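Long-range contacts in glycoside Hydrolase (PDB 5T99), which probably hydrolyses terminal galactose units of agarose-derived oligosaccharides as a family 2 glycoside hydrolase, and binds the inhibitor D-galacto-isofagomine in its pocket: residues A[418-424]-A[456-462]; A[474-478]-A[536-540]; A[610-614]-A[700-704]. All blocks are in the same frame, centred on the assembly; numbering follows the deposited sequence. Where two conformers were deposited one is given.

In the fold
The three contacts follow one another along the chain, each closing before the next opens. Contacts 1 and 2 both belong to the TIM barrel: contact 1 joins the loops that follow neighbouring strands 409-416 and 447-451, and contact 2 sets the loop after strand 468-472 against helix 534-543. Their centres lie about 21 Å apart, with nearest atoms about 7 Å apart. Contact 3 lies further on, about 28 Å from contact 2 and about 46 Å from contact 1 between centres, where two antiparallel sheets face each other. The first two thus lie on barrel elements near the galacto-isofagomine pocket, while the third joins two sheets of a downstream beta domain.

Contact 1 (A[418-424]-A[456-462]); sequences ILEQSDK and APFDNNM
Two loops of the TIM barrel meet here: Gln-421, in the 3-10 turn that follows strand 409-416, packs against Pro-457 and Met-462 of the loop and short helix after the neighbouring strand 447-451. Segment 418-424 comes directly after the pocket residues Asn-416 and Glu-417, and the side chain of Gln-421 is about 10 Å from the bound galacto-isofagomine. Met-462 reaches across extended, CG anti to the backbone N (chi1 -180°), then bends at its last torsion. That bend lays Met-462 CE against Glu-420 O at 3.3 Å, while Met-462 SD approaches Ile-418 CD1 at 4.0 Å; the Met-462 side chain crosses that of Gln-421 at roughly a right angle. Gln-421 is held from several sides. Its NE2 bonds back to Ile-418 O at 2.7 Å, in its own amide plane, and this carbonyl also accepts from Gln-421 N on the opposite face. NE2 and OE1 are further hydrogen-bonded to Asn-452 OD1 and Tyr-453 N, respectively, which fixes the rotation of the buried amide, and Gln-421 OE1 sits 3.7 Å from Pro-457 CG. At the outer end, a water bridges Lys-424 O and Asn-460 O, and Lys-424 CG lies 3.6 Å from Asn-460 OD1. The Asn-460 amide supplies the direct polar link: Asn-460 ND2 donates to Gln-421 O at 2.9 Å with an N-H...O angle of 135°, the oxygen lying 21° out of the amide plane.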
# COMPACT_ATOMS: atom_id res chain seq x y z
N ILE A 418 -0.12 18.17 -10.07
CA ILE A 418 0.73 19.30 -9.71
C ILE A 418 0.27 20.62 -10.34
O ILE A 418 -0.24 20.63 -11.46
CB ILE A 418 2.23 19.03 -10.01
CG1 ILE A 418 2.57 18.99 -11.52
CG2 ILE A 418 2.70 17.81 -9.23
CD1 ILE A 418 2.02 17.86 -12.37
N LEU A 419 0.42 21.72 -9.61
CA LEU A 419 -0.08 23.04 -10.06
C LEU A 419 0.62 23.58 -11.32
O LEU A 419 0.03 24.38 -12.07
CB LEU A 419 -0.03 24.06 -8.91
CG LEU A 419 -1.25 24.06 -7.97
CD1 LEU A 419 -1.73 22.66 -7.60
CD2 LEU A 419 -0.94 24.88 -6.72
N GLU A 420 1.84 23.10 -11.57
CA GLU A 420 2.61 23.44 -12.77
C GLU A 420 1.90 23.05 -14.08
O GLU A 420 2.25 23.58 -15.13
CB GLU A 420 4.03 22.82 -12.71
CG GLU A 420 4.98 23.46 -11.70
CD GLU A 420 4.79 23.04 -10.24
OE1 GLU A 420 3.83 22.28 -9.91
OE2 GLU A 420 5.60 23.47 -9.39
N GLN A 421 0.90 22.17 -14.02
CA GLN A 421 0.02 21.93 -15.17
C GLN A 421 -0.54 23.22 -15.81
O GLN A 421 -0.69 23.29 -17.03
CB GLN A 421 -1.17 21.06 -14.76
CG GLN A 421 -0.86 19.61 -14.45
CD GLN A 421 -2.06 18.94 -13.83
OE1 GLN A 421 -2.83 18.26 -14.51
NE2 GLN A 421 -2.26 19.18 -12.55
N SER A 422 -0.88 24.21 -14.97
CA SER A 422 -1.39 25.49 -15.48
C SER A 422 -0.34 26.62 -15.71
O SER A 422 -0.73 27.67 -16.21
CB SER A 422 -2.57 25.99 -14.62
OG SER A 422 -2.15 26.35 -13.31
N ASP A 423 0.94 26.43 -15.34
CA ASP A 423 2.03 27.35 -15.77
C ASP A 423 2.30 27.08 -17.24
O ASP A 423 3.06 26.18 -17.60
CB ASP A 423 3.32 27.19 -14.93
CG ASP A 423 4.45 28.23 -15.29
OD1 ASP A 423 4.36 28.98 -16.30
OD2 ASP A 423 5.46 28.29 -14.55
N LYS A 424 1.66 27.88 -18.09
CA LYS A 424 1.70 27.67 -19.54
C LYS A 424 3.11 27.72 -20.15
O LYS A 424 3.47 26.85 -20.94
CB LYS A 424 0.76 28.67 -20.22
CG LYS A 424 0.54 28.41 -21.69
CD LYS A 424 -0.56 29.31 -22.26
CE LYS A 424 -0.45 29.42 -23.78
NZ LYS A 424 -1.72 29.90 -24.41
N ALA A 456 -5.00 21.62 -20.21
CA ALA A 456 -3.75 22.36 -19.90
C ALA A 456 -2.42 21.61 -20.13
O ALA A 456 -1.70 21.95 -21.06
CB ALA A 456 -3.80 22.96 -18.50
N PRO A 457 -2.11 20.57 -19.33
CA PRO A 457 -0.80 19.92 -19.47
C PRO A 457 -0.57 19.23 -20.84
O PRO A 457 0.59 19.08 -21.25
CB PRO A 457 -0.79 18.89 -18.34
CG PRO A 457 -2.22 18.56 -18.14
CD PRO A 457 -3.01 19.80 -18.45
N PHE A 458 -1.65 18.87 -21.54
CA PHE A 458 -1.58 18.37 -22.92
C PHE A 458 -1.26 19.47 -23.94
O PHE A 458 -0.49 19.23 -24.90
CB PHE A 458 -2.86 17.64 -23.29
CG PHE A 458 -3.07 16.39 -22.50
CD1 PHE A 458 -2.47 15.20 -22.90
CD2 PHE A 458 -3.80 16.40 -21.33
CE1 PHE A 458 -2.64 14.05 -22.16
CE2 PHE A 458 -3.95 15.25 -20.58
CZ PHE A 458 -3.37 14.07 -21.00
N ASP A 459 -1.85 20.65 -23.74
CA ASP A 459 -1.62 21.83 -24.60
C ASP A 459 -0.36 22.63 -24.22
O ASP A 459 0.19 23.34 -25.06
CB ASP A 459 -2.83 22.78 -24.55
CG ASP A 459 -4.09 22.19 -25.18
OD1 ASP A 459 -4.02 21.13 -25.84
OD2 ASP A 459 -5.16 22.81 -25.01
N ASN A 460 0.07 22.50 -22.96
CA ASN A 460 1.24 23.20 -22.45
C ASN A 460 2.54 22.38 -22.52
O ASN A 460 3.49 22.66 -21.78
CB ASN A 460 0.99 23.63 -21.00
CG ASN A 460 -0.21 24.54 -20.84
OD1 ASN A 460 -0.77 25.03 -21.80
ND2 ASN A 460 -0.61 24.75 -19.59
N ASN A 461 2.59 21.35 -23.37
CA ASN A 461 3.82 20.58 -23.60
C ASN A 461 4.34 19.84 -22.35
O ASN A 461 5.51 19.53 -22.29
CB ASN A 461 4.90 21.51 -24.19
CG ASN A 461 6.04 20.78 -24.88
OD1 ASN A 461 5.86 19.75 -25.55
ND2 ASN A 461 7.23 21.32 -24.72
N MET A 462 3.47 19.56 -21.36
CA MET A 462 3.86 18.85 -20.13
C MET A 462 3.71 17.33 -20.26
O MET A 462 4.64 16.59 -19.99
CB MET A 462 3.07 19.32 -18.91
CG MET A 462 3.46 18.61 -17.62
SD MET A 462 2.66 19.22 -16.11
CE MET A 462 3.68 20.63 -15.72
O HOH W 1 4.37 24.19 -19.77

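Contact 2 (A[474-478]-A[536-540]); sequences KPGKY and IEFHF
Tyr-478 and Glu-537 form the polar half of this contact, where the loop after barrel strand 468-472 and the start of helix 478-484 meet helix 534-543, the helix preceding the last barrel strand, 549-552. Tyr-478 OH donates to Glu-537 OE2 at 2.5 Å; the carboxylate oxygen receives it on its syn lone pair, and the phenol ring and the carboxylate are turned 62° apart. Glu-537 gets there by leaving its helix with CG anti to the backbone N (chi1 -165°) and bending at chi2, which swings the acid back toward the loop. The carboxylate is gripped by more than one partner: OE2 also accepts from Gln-541 NE2, and OE1 is hydrogen-bonded to Tyr-532 OH. Apolar packing centres on Pro-475. Its CB lies 3.6 Å from Phe-540 CD2, and its CG touches Ile-536 CG2 at 4.0 Å, the two side chains crossing at about a right angle. The same Pro-475 CB rests 3.6 Å from Glu-537 OE1. A third kind of contact is over the faces of rings. Pro-475 O sits 3.2 Å above the plane of the Phe-540 ring, offset toward its rim, while Pro-475 CA lies over the centre of the Tyr-478 ring, whose edge meets Phe-540 O. The chemistry implies a buried acid whose position is fixed by three hydrogen-bond partners, beside a proline in van der Waals contact.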
# COMPACT_ATOMS: atom_id res chain seq x y z
N LYS A 474 -11.16 12.03 -16.21
CA LYS A 474 -11.47 12.60 -17.52
C LYS A 474 -11.99 11.59 -18.56
O LYS A 474 -11.65 11.70 -19.75
CB LYS A 474 -10.20 13.29 -18.08
CG LYS A 474 -9.64 14.40 -17.21
CD LYS A 474 -10.55 15.62 -17.17
CE LYS A 474 -9.97 16.68 -16.25
NZ LYS A 474 -10.06 16.29 -14.81
N PRO A 475 -12.84 10.62 -18.15
CA PRO A 475 -13.34 9.63 -19.12
C PRO A 475 -14.10 10.25 -20.28
O PRO A 475 -14.01 9.76 -21.41
CB PRO A 475 -14.24 8.72 -18.28
CG PRO A 475 -14.69 9.58 -17.14
CD PRO A 475 -13.54 10.51 -16.85
N GLY A 476 -14.80 11.36 -20.02
CA GLY A 476 -15.47 12.14 -21.06
C GLY A 476 -14.54 12.74 -22.10
O GLY A 476 -14.97 13.03 -23.22
N LYS A 477 -13.27 12.93 -21.74
CA LYS A 477 -12.27 13.46 -22.68
C LYS A 477 -11.31 12.44 -23.30
O LYS A 477 -10.39 12.83 -24.03
CB LYS A 477 -11.48 14.59 -22.00
CG LYS A 477 -12.33 15.72 -21.46
CD LYS A 477 -13.09 16.44 -22.57
CE LYS A 477 -13.74 17.72 -22.07
NZ LYS A 477 -14.28 18.49 -23.22
N TYR A 478 -11.52 11.14 -23.07
CA TYR A 478 -10.59 10.12 -23.58
C TYR A 478 -10.53 10.13 -25.11
O TYR A 478 -9.44 10.09 -25.68
CB TYR A 478 -10.95 8.71 -23.10
CG TYR A 478 -10.70 8.41 -21.63
CD1 TYR A 478 -10.08 9.33 -20.76
CD2 TYR A 478 -11.05 7.17 -21.11
CE1 TYR A 478 -9.85 9.01 -19.42
CE2 TYR A 478 -10.82 6.85 -19.78
CZ TYR A 478 -10.22 7.77 -18.94
OH TYR A 478 -10.00 7.45 -17.64
N ILE A 536 -19.42 4.58 -15.29
CA ILE A 536 -18.96 5.59 -16.27
C ILE A 536 -17.53 5.28 -16.74
O ILE A 536 -17.25 5.37 -17.94
CB ILE A 536 -19.05 7.03 -15.68
CG1 ILE A 536 -20.51 7.45 -15.49
CG2 ILE A 536 -18.31 8.05 -16.54
CD1 ILE A 536 -21.28 7.70 -16.78
N GLU A 537 -16.64 4.91 -15.82
CA GLU A 537 -15.27 4.55 -16.23
C GLU A 537 -15.27 3.28 -17.09
O GLU A 537 -14.64 3.24 -18.15
CB GLU A 537 -14.34 4.38 -15.03
CG GLU A 537 -12.85 4.35 -15.40
CD GLU A 537 -12.34 5.63 -16.02
OE1 GLU A 537 -12.78 6.73 -15.61
OE2 GLU A 537 -11.48 5.53 -16.91
N PHE A 538 -16.01 2.25 -16.64
CA PHE A 538 -16.12 1.00 -17.40
C PHE A 538 -16.56 1.27 -18.84
O PHE A 538 -15.97 0.73 -19.78
CB PHE A 538 -17.12 0.00 -16.77
CG PHE A 538 -16.79 -0.40 -15.35
CD1 PHE A 538 -15.50 -0.26 -14.82
CD2 PHE A 538 -17.78 -0.94 -14.56
CE1 PHE A 538 -15.23 -0.61 -13.52
CE2 PHE A 538 -17.51 -1.31 -13.25
CZ PHE A 538 -16.24 -1.15 -12.72
N HIS A 539 -17.58 2.11 -18.98
CA HIS A 539 -18.11 2.49 -20.27
C HIS A 539 -17.03 3.11 -21.16
O HIS A 539 -16.81 2.66 -22.29
CB HIS A 539 -19.28 3.46 -20.11
CG HIS A 539 -19.93 3.82 -21.40
ND1 HIS A 539 -19.86 5.09 -21.94
CD2 HIS A 539 -20.62 3.08 -22.28
CE1 HIS A 539 -20.51 5.11 -23.09
NE2 HIS A 539 -20.98 3.90 -23.32
N PHE A 540 -16.34 4.13 -20.64
CA PHE A 540 -15.34 4.84 -21.44
C PHE A 540 -14.04 4.05 -21.63
O PHE A 540 -13.35 4.26 -22.63
CB PHE A 540 -15.10 6.27 -20.90
CG PHE A 540 -16.22 7.24 -21.23
CD1 PHE A 540 -16.39 7.72 -22.53
CD2 PHE A 540 -17.10 7.69 -20.24
CE1 PHE A 540 -17.42 8.62 -22.84
CE2 PHE A 540 -18.13 8.60 -20.55
CZ PHE A 540 -18.29 9.06 -21.85

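Contact 3 (A[610-614]-A[700-704]); sequences KPMVH and KAEKT
Lys-700 and Ala-701, successive residues of strand 699-706, both lie opposite Ala-692 of strand 687-693, a classic beta bulge, and both CB atoms point to 610-614: Lys-700 to Pro-611, Ala-701 to Val-613. Strands 613-616 and 699-706 each lie at the edge of an antiparallel sheet, and the two sheets are stacked face to face as in a beta sandwich; the touching parts run 27° apart. Pro-611 CB meets Lys-700 CB at 4.0 Å and Lys-700 O at 3.8 Å. Val-613 goes deepest. With CG1 set between its backbone N and carbonyl carbon (chi1 68°), that methyl of Val-613 points onto the opposing strand, 3.8 Å from Ala-701 CB and equally close to Glu-702 CA. Val-690 and Ala-692 of strand 687-693 add to its surroundings. Further along, CG of Lys-703 lies 3.4 Å from Val-613 O; the bend at chi2 (-72°) then keeps Lys-703 CE near the same oxygen, 3.7 Å away. Met-612 turns the other way, onto helix 598-607. Across these segments the sheets are therefore joined by methyl, ring and methylene packing, with Lys-703 giving its methylenes, Lys-700 its CB, and the bulge bringing two successive side chains to the same face.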
# COMPACT_ATOMS: atom_id res chain seq x y z
N LYS A 610 -14.39 -15.76 -12.03
CA LYS A 610 -15.01 -16.75 -11.17
C LYS A 610 -16.47 -16.33 -10.86
O LYS A 610 -16.70 -15.23 -10.33
CB LYS A 610 -14.19 -16.91 -9.89
CG LYS A 610 -14.59 -18.11 -9.05
CD LYS A 610 -13.74 -18.18 -7.79
CE LYS A 610 -14.19 -19.33 -6.89
NZ LYS A 610 -15.56 -19.12 -6.33
N PRO A 611 -17.47 -17.18 -11.21
CA PRO A 611 -18.86 -16.73 -11.14
C PRO A 611 -19.26 -16.19 -9.77
O PRO A 611 -18.92 -16.76 -8.75
CB PRO A 611 -19.65 -18.00 -11.48
CG PRO A 611 -18.72 -18.78 -12.35
CD PRO A 611 -17.36 -18.55 -11.76
N MET A 612 -19.93 -15.05 -9.76
CA MET A 612 -20.38 -14.45 -8.50
C MET A 612 -21.68 -13.68 -8.72
O MET A 612 -22.14 -13.44 -9.86
CB MET A 612 -19.30 -13.56 -7.86
CG MET A 612 -18.78 -12.40 -8.74
SD MET A 612 -19.89 -10.98 -9.02
CE MET A 612 -20.11 -10.37 -7.36
N VAL A 613 -22.28 -13.32 -7.60
CA VAL A 613 -23.48 -12.55 -7.60
C VAL A 613 -23.54 -11.89 -6.23
O VAL A 613 -23.09 -12.48 -5.22
CB VAL A 613 -24.72 -13.43 -7.91
CG1 VAL A 613 -25.01 -14.40 -6.77
CG2 VAL A 613 -25.94 -12.57 -8.20
N HIS A 614 -24.01 -10.66 -6.20
CA HIS A 614 -24.13 -9.91 -4.95
C HIS A 614 -25.37 -9.04 -5.04
O HIS A 614 -25.69 -8.51 -6.11
CB HIS A 614 -22.87 -9.07 -4.71
CG HIS A 614 -22.99 -8.09 -3.58
ND1 HIS A 614 -22.67 -8.41 -2.28
CD2 HIS A 614 -23.37 -6.79 -3.57
CE1 HIS A 614 -22.85 -7.35 -1.51
NE2 HIS A 614 -23.27 -6.36 -2.27
N LYS A 700 -25.13 -20.75 -11.68
CA LYS A 700 -23.69 -20.54 -11.46
C LYS A 700 -23.33 -19.90 -10.10
O LYS A 700 -22.20 -20.07 -9.63
CB LYS A 700 -23.13 -19.68 -12.59
CG LYS A 700 -23.24 -20.32 -13.98
CD LYS A 700 -21.94 -20.89 -14.51
CE LYS A 700 -21.49 -22.14 -13.79
NZ LYS A 700 -20.11 -22.53 -14.20
N ALA A 701 -24.26 -19.16 -9.50
CA ALA A 701 -24.11 -18.63 -8.15
C ALA A 701 -25.45 -18.19 -7.60
O ALA A 701 -26.39 -17.90 -8.36
CB ALA A 701 -23.15 -17.46 -8.14
N GLU A 702 -25.54 -18.11 -6.28
CA GLU A 702 -26.73 -17.55 -5.63
C GLU A 702 -26.45 -16.99 -4.23
O GLU A 702 -25.53 -17.42 -3.54
CB GLU A 702 -27.91 -18.56 -5.65
CG GLU A 702 -28.03 -19.59 -4.53
CD GLU A 702 -29.37 -20.33 -4.59
OE1 GLU A 702 -29.75 -20.83 -5.67
OE2 GLU A 702 -30.06 -20.41 -3.55
N LYS A 703 -27.23 -15.98 -3.85
CA LYS A 703 -27.16 -15.39 -2.52
C LYS A 703 -28.57 -15.16 -2.01
O LYS A 703 -29.49 -14.91 -2.79
CB LYS A 703 -26.40 -14.06 -2.52
CG LYS A 703 -24.94 -14.13 -2.93
CD LYS A 703 -24.06 -14.80 -1.88
CE LYS A 703 -22.62 -14.87 -2.37
NZ LYS A 703 -21.73 -15.52 -1.38
N THR A 704 -28.71 -15.24 -0.69
CA THR A 704 -29.97 -15.02 -0.01
C THR A 704 -29.72 -14.02 1.10
O THR A 704 -28.74 -14.16 1.84
CB THR A 704 -30.49 -16.36 0.58
OG1 THR A 704 -30.97 -17.19 -0.49
CG2 THR A 704 -31.63 -16.15 1.58